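Pyruvate kinase (Cryptosporidium parvum, PDB 4DRS) probably catalyses the last step of glycolysis, the transfer of a phosphoryl group from phosphoenolpyruvate to ADP that yields pyruvate and ATP. Local coordinates at residues T42-K45 with T46-C50; S61-G64 with L65-G69; D81-S84 with H85-L89; C388-Y391 with P392-Y395. One frame throughout, in Å; residues are numbered along the deposited sequence.

Contact 1. Residues T42-K45 with T46-C50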
loop_
_atom_site.group_PDB
_atom_site.type_symbol
_atom_site.label_atom_id
_atom_site.label_comp_id
_atom_site.label_asym_id
_atom_site.label_seq_id
_atom_site.Cartn_x
_atom_site.Cartn_y
_atom_site.Cartn_z
ATOM N N THR A 42 -13.764 -13.447 23.234
ATOM C CA THR A 42 -13.745 -12.099 22.586
ATOM C C THR A 42 -14.972 -11.259 22.964
ATOM O O THR A 42 -16.038 -11.355 22.344
ATOM C CB THR A 42 -13.561 -12.192 21.046
ATOM O OG1 THR A 42 -13.756 -10.899 20.457
ATOM C CG2 THR A 42 -14.536 -13.200 20.415
ATOM N N GLN A 43 -14.808 -10.434 23.994
ATOM C CA GLN A 43 -15.905 -9.622 24.519
ATOM C C GLN A 43 -16.032 -8.260 23.829
ATOM O O GLN A 43 -15.068 -7.745 23.264
ATOM C CB GLN A 43 -15.776 -9.454 26.039
ATOM C CG GLN A 43 -14.495 -8.773 26.501
ATOM C CD GLN A 43 -14.544 -8.374 27.966
ATOM O OE1 GLN A 43 -14.958 -9.158 28.826
ATOM N NE2 GLN A 43 -14.114 -7.148 28.259
ATOM N N ARG A 44 -17.235 -7.695 23.888
ATOM C CA ARG A 44 -17.554 -6.398 23.298
ATOM C C ARG A 44 -16.630 -5.262 23.768
ATOM O O ARG A 44 -16.291 -5.164 24.950
ATOM C CB ARG A 44 -19.021 -6.061 23.585
ATOM C CG ARG A 44 -19.443 -4.648 23.217
ATOM C CD ARG A 44 -20.875 -4.356 23.638
ATOM N NE ARG A 44 -21.201 -4.890 24.960
ATOM C CZ ARG A 44 -20.863 -4.323 26.113
ATOM N NH1 ARG A 44 -20.174 -3.191 26.138
ATOM N NH2 ARG A 44 -21.218 -4.895 27.246
ATOM N N LYS A 45 -16.229 -4.413 22.826
ATOM C CA LYS A 45 -15.319 -3.300 23.117
ATOM C C LYS A 45 -16.055 -1.974 23.245
ATOM O O LYS A 45 -15.740 -1.162 24.115
ATOM C CB LYS A 45 -14.237 -3.191 22.041
ATOM C CG LYS A 45 -13.259 -4.346 22.041
ATOM C CD LYS A 45 -12.322 -4.263 20.849
ATOM C CE LYS A 45 -11.480 -5.518 20.730
ATOM N NZ LYS A 45 -10.759 -5.802 22.003
ATOM N N THR A 46 -17.037 -1.768 22.378
ATOM C CA THR A 46 -17.833 -0.552 22.396
ATOM C C THR A 46 -18.625 -0.445 23.696
ATOM O O THR A 46 -19.315 -1.380 24.100
ATOM C CB THR A 46 -18.778 -0.487 21.187
ATOM O OG1 THR A 46 -18.025 -0.736 19.994
ATOM C CG2 THR A 46 -19.444 0.894 21.085
ATOM N N GLN A 47 -18.496 0.703 24.349
ATOM C CA GLN A 47 -19.169 0.953 25.610
ATOM C C GLN A 47 -20.638 1.282 25.378
ATOM O O GLN A 47 -21.017 1.791 24.319
ATOM C CB GLN A 47 -18.474 2.090 26.360
ATOM C CG GLN A 47 -16.977 1.887 26.582
ATOM C CD GLN A 47 -16.644 0.894 27.690
ATOM O OE1 GLN A 47 -17.516 0.199 28.221
ATOM N NE2 GLN A 47 -15.361 0.823 28.044
ATOM N N ILE A 48 -21.465 0.985 26.374
ATOM C CA ILE A 48 -22.902 1.199 26.267
ATOM C C ILE A 48 -23.391 2.128 27.367
ATOM O O ILE A 48 -23.199 1.858 28.557
ATOM C CB ILE A 48 -23.688 -0.133 26.301
ATOM C CG1 ILE A 48 -23.393 -0.962 25.048
ATOM C CG2 ILE A 48 -25.184 0.123 26.433
ATOM C CD1 ILE A 48 -24.014 -2.345 25.052
ATOM N N ILE A 49 -24.014 3.227 26.946
ATOM C CA ILE A 49 -24.677 4.160 27.848
ATOM C C ILE A 49 -26.184 3.891 27.847
ATOM O O ILE A 49 -26.792 3.772 26.780
ATOM C CB ILE A 49 -24.413 5.628 27.443
ATOM C CG1 ILE A 49 -22.910 5.927 27.430
ATOM C CG2 ILE A 49 -25.142 6.584 28.386
ATOM C CD1 ILE A 49 -22.557 7.334 26.985
ATOM N N CYS A 50 -26.772 3.786 29.037
ATOM C CA CYS A 50 -28.224 3.626 29.182
ATOM C C CYS A 50 -28.809 4.797 29.938
ATOM O O CYS A 50 -28.285 5.197 30.976
ATOM C CB CYS A 50 -28.584 2.338 29.928
ATOM S SG CYS A 50 -28.002 0.824 29.149
#

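Contact 2. Residues S61-G64 with L65-G69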
loop_
_atom_site.group_PDB
_atom_site.type_symbol
_atom_site.label_atom_id
_atom_site.label_comp_id
_atom_site.label_asym_id
_atom_site.label_seq_id
_atom_site.Cartn_x
_atom_site.Cartn_y
_atom_site.Cartn_z
ATOM N N SER A 61 -33.629 -3.621 38.509
ATOM C CA SER A 61 -33.534 -3.289 37.086
ATOM C C SER A 61 -32.144 -2.797 36.694
ATOM O O SER A 61 -31.642 -3.125 35.616
ATOM C CB SER A 61 -34.560 -2.228 36.703
ATOM O OG SER A 61 -35.874 -2.726 36.825
ATOM N N LEU A 62 -31.533 -2.004 37.569
ATOM C CA LEU A 62 -30.207 -1.461 37.306
ATOM C C LEU A 62 -29.129 -2.551 37.292
ATOM O O LEU A 62 -28.235 -2.529 36.451
ATOM C CB LEU A 62 -29.884 -0.333 38.290
ATOM C CG LEU A 62 -30.651 0.968 38.012
ATOM C CD1 LEU A 62 -30.712 1.858 39.243
ATOM C CD2 LEU A 62 -30.050 1.716 36.831
ATOM N N ILE A 63 -29.239 -3.507 38.211
ATOM C CA ILE A 63 -28.378 -4.687 38.217
ATOM C C ILE A 63 -28.520 -5.427 36.887
ATOM O O ILE A 63 -27.516 -5.787 36.255
ATOM C CB ILE A 63 -28.720 -5.627 39.392
ATOM C CG1 ILE A 63 -28.271 -5.011 40.720
ATOM C CG2 ILE A 63 -28.083 -6.997 39.202
ATOM C CD1 ILE A 63 -28.791 -5.746 41.937
ATOM N N GLY A 64 -29.767 -5.630 36.462
ATOM C CA GLY A 64 -30.062 -6.244 35.174
ATOM C C GLY A 64 -29.362 -5.532 34.027
ATOM O O GLY A 64 -28.739 -6.176 33.185
ATOM N N LEU A 65 -29.450 -4.202 34.014
ATOM C CA LEU A 65 -28.804 -3.388 32.985
ATOM C C LEU A 65 -27.285 -3.556 32.950
ATOM O O LEU A 65 -26.688 -3.588 31.869
ATOM C CB LEU A 65 -29.172 -1.910 33.137
ATOM C CG LEU A 65 -30.623 -1.520 32.849
ATOM C CD1 LEU A 65 -30.852 -0.067 33.244
ATOM C CD2 LEU A 65 -30.991 -1.750 31.390
ATOM N N ILE A 66 -26.671 -3.670 34.127
ATOM C CA ILE A 66 -25.248 -3.986 34.219
ATOM C C ILE A 66 -24.957 -5.357 33.586
ATOM O O ILE A 66 -24.024 -5.493 32.790
ATOM C CB ILE A 66 -24.732 -3.921 35.680
ATOM C CG1 ILE A 66 -24.950 -2.513 36.263
ATOM C CG2 ILE A 66 -23.260 -4.327 35.757
ATOM C CD1 ILE A 66 -24.715 -2.397 37.753
ATOM N N ASP A 67 -25.774 -6.358 33.919
ATOM C CA ASP A 67 -25.594 -7.716 33.395
ATOM C C ASP A 67 -25.745 -7.787 31.877
ATOM O O ASP A 67 -25.101 -8.612 31.223
ATOM C CB ASP A 67 -26.561 -8.693 34.066
ATOM C CG ASP A 67 -26.156 -9.035 35.495
ATOM O OD1 ASP A 67 -25.017 -8.711 35.900
ATOM O OD2 ASP A 67 -26.982 -9.638 36.217
ATOM N N LYS A 68 -26.589 -6.917 31.327
ATOM C CA LYS A 68 -26.833 -6.879 29.892
ATOM C C LYS A 68 -25.750 -6.094 29.151
ATOM O O LYS A 68 -25.594 -6.243 27.936
ATOM C CB LYS A 68 -28.220 -6.294 29.581
ATOM C CG LYS A 68 -29.396 -6.918 30.328
ATOM C CD LYS A 68 -29.685 -8.343 29.889
ATOM C CE LYS A 68 -30.804 -8.954 30.723
ATOM N NZ LYS A 68 -30.958 -10.413 30.457
ATOM N N GLY A 69 -25.015 -5.248 29.869
ATOM C CA GLY A 69 -23.875 -4.547 29.279
ATOM C C GLY A 69 -23.716 -3.056 29.523
ATOM O O GLY A 69 -22.868 -2.423 28.890
#

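Contact 3. Residues D81-S84 with H85-L89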
loop_
_atom_site.group_PDB
_atom_site.type_symbol
_atom_site.label_atom_id
_atom_site.label_comp_id
_atom_site.label_asym_id
_atom_site.label_seq_id
_atom_site.Cartn_x
_atom_site.Cartn_y
_atom_site.Cartn_z
ATOM N N ASP A 81 -37.270 15.543 39.038
ATOM C CA ASP A 81 -36.943 16.598 39.996
ATOM C C ASP A 81 -35.744 16.183 40.845
ATOM O O ASP A 81 -35.174 15.109 40.634
ATOM C CB ASP A 81 -38.152 16.926 40.884
ATOM C CG ASP A 81 -38.585 15.753 41.751
ATOM O OD1 ASP A 81 -38.964 14.700 41.194
ATOM O OD2 ASP A 81 -38.560 15.896 42.994
ATOM N N HIS A 82 -35.373 17.031 41.805
ATOM C CA HIS A 82 -34.223 16.772 42.672
ATOM C C HIS A 82 -34.332 15.466 43.407
ATOM O O HIS A 82 -33.341 14.745 43.549
ATOM C CB HIS A 82 -34.007 17.915 43.663
ATOM C CG HIS A 82 -32.942 17.627 44.697
ATOM N ND1 HIS A 82 -33.208 16.969 45.845
ATOM C CD2 HIS A 82 -31.576 17.910 44.712
ATOM C CE1 HIS A 82 -32.074 16.844 46.563
ATOM N NE2 HIS A 82 -31.076 17.420 45.868
ATOM N N GLU A 83 -35.535 15.151 43.883
ATOM C CA GLU A 83 -35.751 13.941 44.662
ATOM C C GLU A 83 -35.707 12.685 43.798
ATOM O O GLU A 83 -35.214 11.650 44.235
ATOM C CB GLU A 83 -37.060 14.018 45.456
ATOM C CG GLU A 83 -37.128 13.039 46.625
ATOM C CD GLU A 83 -35.872 13.059 47.490
ATOM O OE1 GLU A 83 -35.105 12.069 47.454
ATOM O OE2 GLU A 83 -35.640 14.067 48.195
ATOM N N SER A 84 -36.230 12.785 42.578
ATOM C CA SER A 84 -36.205 11.682 41.622
ATOM C C SER A 84 -34.768 11.364 41.192
ATOM O O SER A 84 -34.383 10.197 41.105
ATOM C CB SER A 84 -37.069 12.022 40.402
ATOM O OG SER A 84 -37.037 10.987 39.432
ATOM N N HIS A 85 -33.987 12.414 40.934
ATOM C CA HIS A 85 -32.596 12.282 40.499
ATOM C C HIS A 85 -31.727 11.677 41.566
ATOM O O HIS A 85 -30.922 10.785 41.285
ATOM C CB HIS A 85 -32.028 13.633 40.064
ATOM C CG HIS A 85 -32.732 14.241 38.871
ATOM N ND1 HIS A 85 -32.989 15.564 38.778
ATOM C CD2 HIS A 85 -33.246 13.660 37.711
ATOM C CE1 HIS A 85 -33.625 15.817 37.620
ATOM N NE2 HIS A 85 -33.786 14.651 36.970
ATOM N N PHE A 86 -31.900 12.152 42.800
ATOM C CA PHE A 86 -31.121 11.678 43.944
ATOM C C PHE A 86 -31.378 10.198 44.262
ATOM O O PHE A 86 -30.432 9.445 44.507
ATOM C CB PHE A 86 -31.367 12.555 45.179
ATOM C CG PHE A 86 -30.504 12.199 46.356
ATOM C CD1 PHE A 86 -29.174 12.605 46.410
ATOM C CD2 PHE A 86 -31.018 11.450 47.412
ATOM C CE1 PHE A 86 -28.372 12.271 47.492
ATOM C CE2 PHE A 86 -30.220 11.109 48.496
ATOM C CZ PHE A 86 -28.894 11.520 48.536
ATOM N N LYS A 87 -32.648 9.796 44.257
ATOM C CA LYS A 87 -33.026 8.396 44.471
ATOM C C LYS A 87 -32.400 7.499 43.404
ATOM O O LYS A 87 -31.814 6.459 43.725
ATOM C CB LYS A 87 -34.549 8.219 44.460
ATOM C CG LYS A 87 -35.270 8.731 45.697
ATOM C CD LYS A 87 -36.770 8.464 45.607
ATOM C CE LYS A 87 -37.528 9.094 46.766
ATOM N NZ LYS A 87 -38.996 8.876 46.637
ATOM N N THR A 88 -32.530 7.917 42.144
ATOM C CA THR A 88 -31.945 7.206 41.011
ATOM C C THR A 88 -30.438 6.992 41.223
ATOM O O THR A 88 -29.920 5.892 41.026
ATOM C CB THR A 88 -32.190 7.966 39.684
ATOM O OG1 THR A 88 -33.591 8.207 39.513
ATOM C CG2 THR A 88 -31.682 7.161 38.497
ATOM N N LEU A 89 -29.755 8.054 41.637
ATOM C CA LEU A 89 -28.327 8.011 41.901
ATOM C C LEU A 89 -27.969 6.980 42.973
ATOM O O LEU A 89 -27.010 6.224 42.816
ATOM C CB LEU A 89 -27.826 9.401 42.306
ATOM C CG LEU A 89 -26.348 9.559 42.675
ATOM C CD1 LEU A 89 -25.436 9.175 41.521
ATOM C CD2 LEU A 89 -26.088 10.992 43.104
#

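Contact 4. Residues C388-Y391 with P392-Y395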
loop_
_atom_site.group_PDB
_atom_site.type_symbol
_atom_site.label_atom_id
_atom_site.label_comp_id
_atom_site.label_asym_id
_atom_site.label_seq_id
_atom_site.Cartn_x
_atom_site.Cartn_y
_atom_site.Cartn_z
ATOM N N CYS A 388 -16.043 -7.543 12.190
ATOM C CA CYS A 388 -15.904 -7.074 10.812
ATOM C C CYS A 388 -14.708 -6.146 10.618
ATOM O O CYS A 388 -14.428 -5.710 9.500
ATOM C CB CYS A 388 -17.178 -6.353 10.369
ATOM S SG CYS A 388 -18.657 -7.388 10.375
ATOM N N ILE A 389 -14.011 -5.841 11.708
ATOM C CA ILE A 389 -12.903 -4.893 11.681
ATOM C C ILE A 389 -11.610 -5.581 11.265
ATOM O O ILE A 389 -11.259 -6.637 11.791
ATOM C CB ILE A 389 -12.716 -4.186 13.049
ATOM C CG1 ILE A 389 -13.950 -3.334 13.382
ATOM C CG2 ILE A 389 -11.454 -3.329 13.052
ATOM C CD1 ILE A 389 -13.947 -2.714 14.768
ATOM N N ASP A 390 -10.921 -4.971 10.308
ATOM C CA ASP A 390 -9.567 -5.361 9.953
ATOM C C ASP A 390 -8.606 -4.574 10.845
ATOM O O ASP A 390 -8.242 -3.437 10.529
ATOM C CB ASP A 390 -9.305 -5.056 8.473
ATOM C CG ASP A 390 -8.076 -5.769 7.932
ATOM O OD1 ASP A 390 -8.132 -6.236 6.773
ATOM O OD2 ASP A 390 -7.055 -5.862 8.655
ATOM N N TYR A 391 -8.207 -5.181 11.963
ATOM C CA TYR A 391 -7.436 -4.479 13.000
ATOM C C TYR A 391 -6.076 -3.930 12.562
ATOM O O TYR A 391 -5.797 -2.754 12.798
ATOM C CB TYR A 391 -7.333 -5.310 14.291
ATOM C CG TYR A 391 -8.591 -5.236 15.116
ATOM C CD1 TYR A 391 -8.862 -4.119 15.909
ATOM C CD2 TYR A 391 -9.529 -6.265 15.083
ATOM C CE1 TYR A 391 -10.024 -4.039 16.657
ATOM C CE2 TYR A 391 -10.693 -6.193 15.826
ATOM C CZ TYR A 391 -10.936 -5.078 16.609
ATOM O OH TYR A 391 -12.094 -5.009 17.345
ATOM N N PRO A 392 -5.228 -4.764 11.921
ATOM C CA PRO A 392 -3.974 -4.215 11.391
ATOM C C PRO A 392 -4.181 -2.995 10.487
ATOM O O PRO A 392 -3.440 -2.018 10.602
ATOM C CB PRO A 392 -3.391 -5.384 10.596
ATOM C CG PRO A 392 -3.900 -6.593 11.306
ATOM C CD PRO A 392 -5.290 -6.231 11.754
ATOM N N VAL A 393 -5.191 -3.047 9.618
ATOM C CA VAL A 393 -5.480 -1.942 8.700
ATOM C C VAL A 393 -5.932 -0.704 9.468
ATOM O O VAL A 393 -5.457 0.406 9.202
ATOM C CB VAL A 393 -6.518 -2.337 7.617
ATOM C CG1 VAL A 393 -7.061 -1.108 6.894
ATOM C CG2 VAL A 393 -5.899 -3.304 6.617
ATOM N N LEU A 394 -6.831 -0.901 10.429
ATOM C CA LEU A 394 -7.320 0.196 11.261
ATOM C C LEU A 394 -6.171 0.866 12.015
ATOM O O LEU A 394 -6.105 2.097 12.088
ATOM C CB LEU A 394 -8.407 -0.297 12.230
ATOM C CG LEU A 394 -9.074 0.706 13.183
ATOM C CD1 LEU A 394 -9.676 1.898 12.444
ATOM C CD2 LEU A 394 -10.128 0.003 14.023
ATOM N N TYR A 395 -5.267 0.051 12.558
ATOM C CA TYR A 395 -4.112 0.561 13.290
ATOM C C TYR A 395 -3.242 1.478 12.436
ATOM O O TYR A 395 -2.876 2.569 12.870
ATOM C CB TYR A 395 -3.255 -0.576 13.856
ATOM C CG TYR A 395 -1.982 -0.069 14.499
ATOM C CD1 TYR A 395 -2.031 0.664 15.687
ATOM C CD2 TYR A 395 -0.736 -0.284 13.904
ATOM C CE1 TYR A 395 -0.876 1.150 16.279
ATOM C CE2 TYR A 395 0.429 0.199 14.488
ATOM C CZ TYR A 395 0.351 0.915 15.675
ATOM O OH TYR A 395 1.493 1.402 16.276
#

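Contact 1. Residues T42-K45 with T46-C50
Arg44 reaches forward to Thr46 and Ile48, where the loop enters strand 47-51, the first strand of the eight-stranded barrel. Its one hydrogen bond to the following residues runs from Arg44 NH1 to Thr46 O, 2.9 Å long with an N-H...O angle of 159°. The carbonyl oxygen lies in the guanidinium plane, while the donor is tilted 21° from the plane of the carbonyl. The side chain leaves extended, then bends at chi3 (41°), which turns the edge of the guanidinium to the carbonyl of Thr46. Arg44 NE is hydrogen-bonded to Ser379 OG of helix 371-386, so two nitrogens fix the rotation of the group.

Ile48 adds a methyl over the guanidinium. Its CD1 sits over one face, offset toward the rim, 3.8 Å from Arg44 NE, and the two side chains cross at about a right angle.

The other polar ends turn to different partners. Lys45 NZ bonds to Ser447 O, Thr46 OG1 and Lys45 N bond to the carboxylate of Glu386, and Gln47 OE1 accepts from Ser71 OG.

Chemically, the arginine is spread over a backbone carbonyl, a serine hydroxyl and a methyl group, with no acidic partner among them; it acts here as a planar multiple donor that ties the entrance of the first barrel strand to helix 371-386.

Contact 2. Residues S61-G64 with L65-G69
Leu62 and Leu65 meet on the inward side of helix 59-68, the helix of the first beta-alpha-beta unit of the barrel, between strands 47-51 and 72-76. Four successive i to i+4 bonds build this stretch, from Leu65 N to Ser61 O through Lys68 N to Gly64 O, and the last is the most bent, with an N-H...O angle of 140°.

The tight part is the leucine and isoleucine side. Leu62 CD2 lies 4.1 Å from Leu65 CD1, and Leu65 CG closes to 3.4 Å from Ser61 O. Ile66 has CG1 beside its backbone N (chi1 -59°), which lays that branch back along the previous turn, with CG1 3.3 Å from Leu62 O. Beyond the helix, Leu62 packs on Ile92 and Ala95 of helix 82-97, while Leu65 packs on Val375 of helix 371-386, so the two leucines face different neighbours.

The looser side carries Ile63, Gly64 and Asp67. Ile63 and Asp67 lie side by side and point the same way, but Ile63 CG2 comes no closer than 4.1 Å to Asp67 OD2. The exposed carboxylate turns instead to Arg99, with which Asp67 OD1 forms a salt bridge. Lys68 carries its CG on the side of its own backbone N (chi1 -51°), which sets Lys68 CG 3.0 Å from Gly64 O; the lysine also packs on Val375 and Asn376 of helix 371-386.

The helix ends in a Schellman motif: Gly69, at positive phi, sends its N back in two weak bonds, to Leu65 O and to Ile66 O, each 3.1 Å long.

Contact 3. Residues D81-S84 with H85-L89
Asp81 and His85 meet across the first turn of helix 82-97, the helix of the beta-alpha-beta unit between strands 72-76 and 105-109, with Asp81 as its N-cap.

Backbone bonds come first. His85 N donates to Asp81 O at 3.0 Å, and the i to i+4 pattern continues to Thr88 N and Ser84 O. The capping bond runs from Glu83 N to Asp81 OD2, 3.2 Å long, and meets the carboxylate from above its plane.

Ring contacts follow. With CG beside its backbone N (chi1 -63°), His85 brings its ring back over the cap: Asp81 O lies over one face, offset toward ND1, at a poor angle for a hydrogen bond. The ring's NE2 bonds to His79 O, and Phe77 stacks on it. His79 and Asn76 can bind ADP, absent here; the His85 and His79 side chains are about 6 Å apart, consistent with a second-shell position.

Side-chain packing is lighter. Glu83 and Lys87 are oppositely charged, yet Glu83 OE1 and Lys87 NZ stand 5.1 Å apart, and the glutamate instead meets the lysine's aliphatic stem, with Glu83 OE1 3.8 Å from Lys87 CG.

Thr88 OG1, hydrogen-bonding with Asn57 OD1, also lies 2.7 Å from Ser84 O.

Contact 4. Residues C388-Y391 with P392-Y395
Tyr391 CB lies against the ring of Pro392, with Pro392 CD 3.4 Å away, at the start of helix 391-401, whose N-cap is Asp390. Pro392 has no N-H to give, which costs nothing in the first turn of a helix, where the amides have no preceding turn of carbonyls to bond. Its CD is also 3.6 Å from Asp390 OD2, so the carboxylate stands beside both the proline ring and the next residue.

Val393 meets that carboxylate with a methyl group. Asp390 has CG opposite its backbone N (chi1 -164°), which swings the acid toward the helix, and Val393 CG2 comes to 3.5 Å from Asp390 OD2. The two side chains pass at a slant.

Leu394 makes the first regular helical bond, from its N to Asp390 O, 2.9 Å long at an N-H...O angle of 163°. Its CD2 touches Ile389 CG2 at 3.7 Å. The same Ile389 methyl lies over the centre of the Tyr391 ring, a CH-pi arrangement 3.7 Å above its plane, so this one methyl, from just before the helix, touches both the leucine and the tyrosine of its first turn.

Tyr395 continues the pattern, its N bonded to Tyr391 O over 2.9 Å. Its ring leads away from the turn, and OH is hydrogen-bonded to Glu418 of the third subunit.

Residues 388-390 belong to the loop connecting helix 371-386 to helix 391-401: Ile389 packs on Leu353 of helix 342-354, Pro392 and Tyr395 lie on helix 408-422, and Cys388 touches Val308 of the second subunit.

How the contacts relate
From the N terminus the four contacts follow in series; each is local, between residues close in sequence, and closes no long loop, and none nests within or crosses another. Contact 1 leads into the first barrel strand, contact 2 lies on the helix that follows it, and contact 3 starts the next helix, past strand 72-76. Contact 4 comes some 300 residues later, after helix 371-386. Contacts 1 and 2 touch where Arg44 NH2 packs on Gly69 CA, which brings the end of helix 59-68 against the strand entrance. Contact 4 returns to contact 1 through Tyr391 OH beside Lys45 CE. Contacts 3 and 4 lie on opposite sides of the chain's centre, their centres about 43 Å apart.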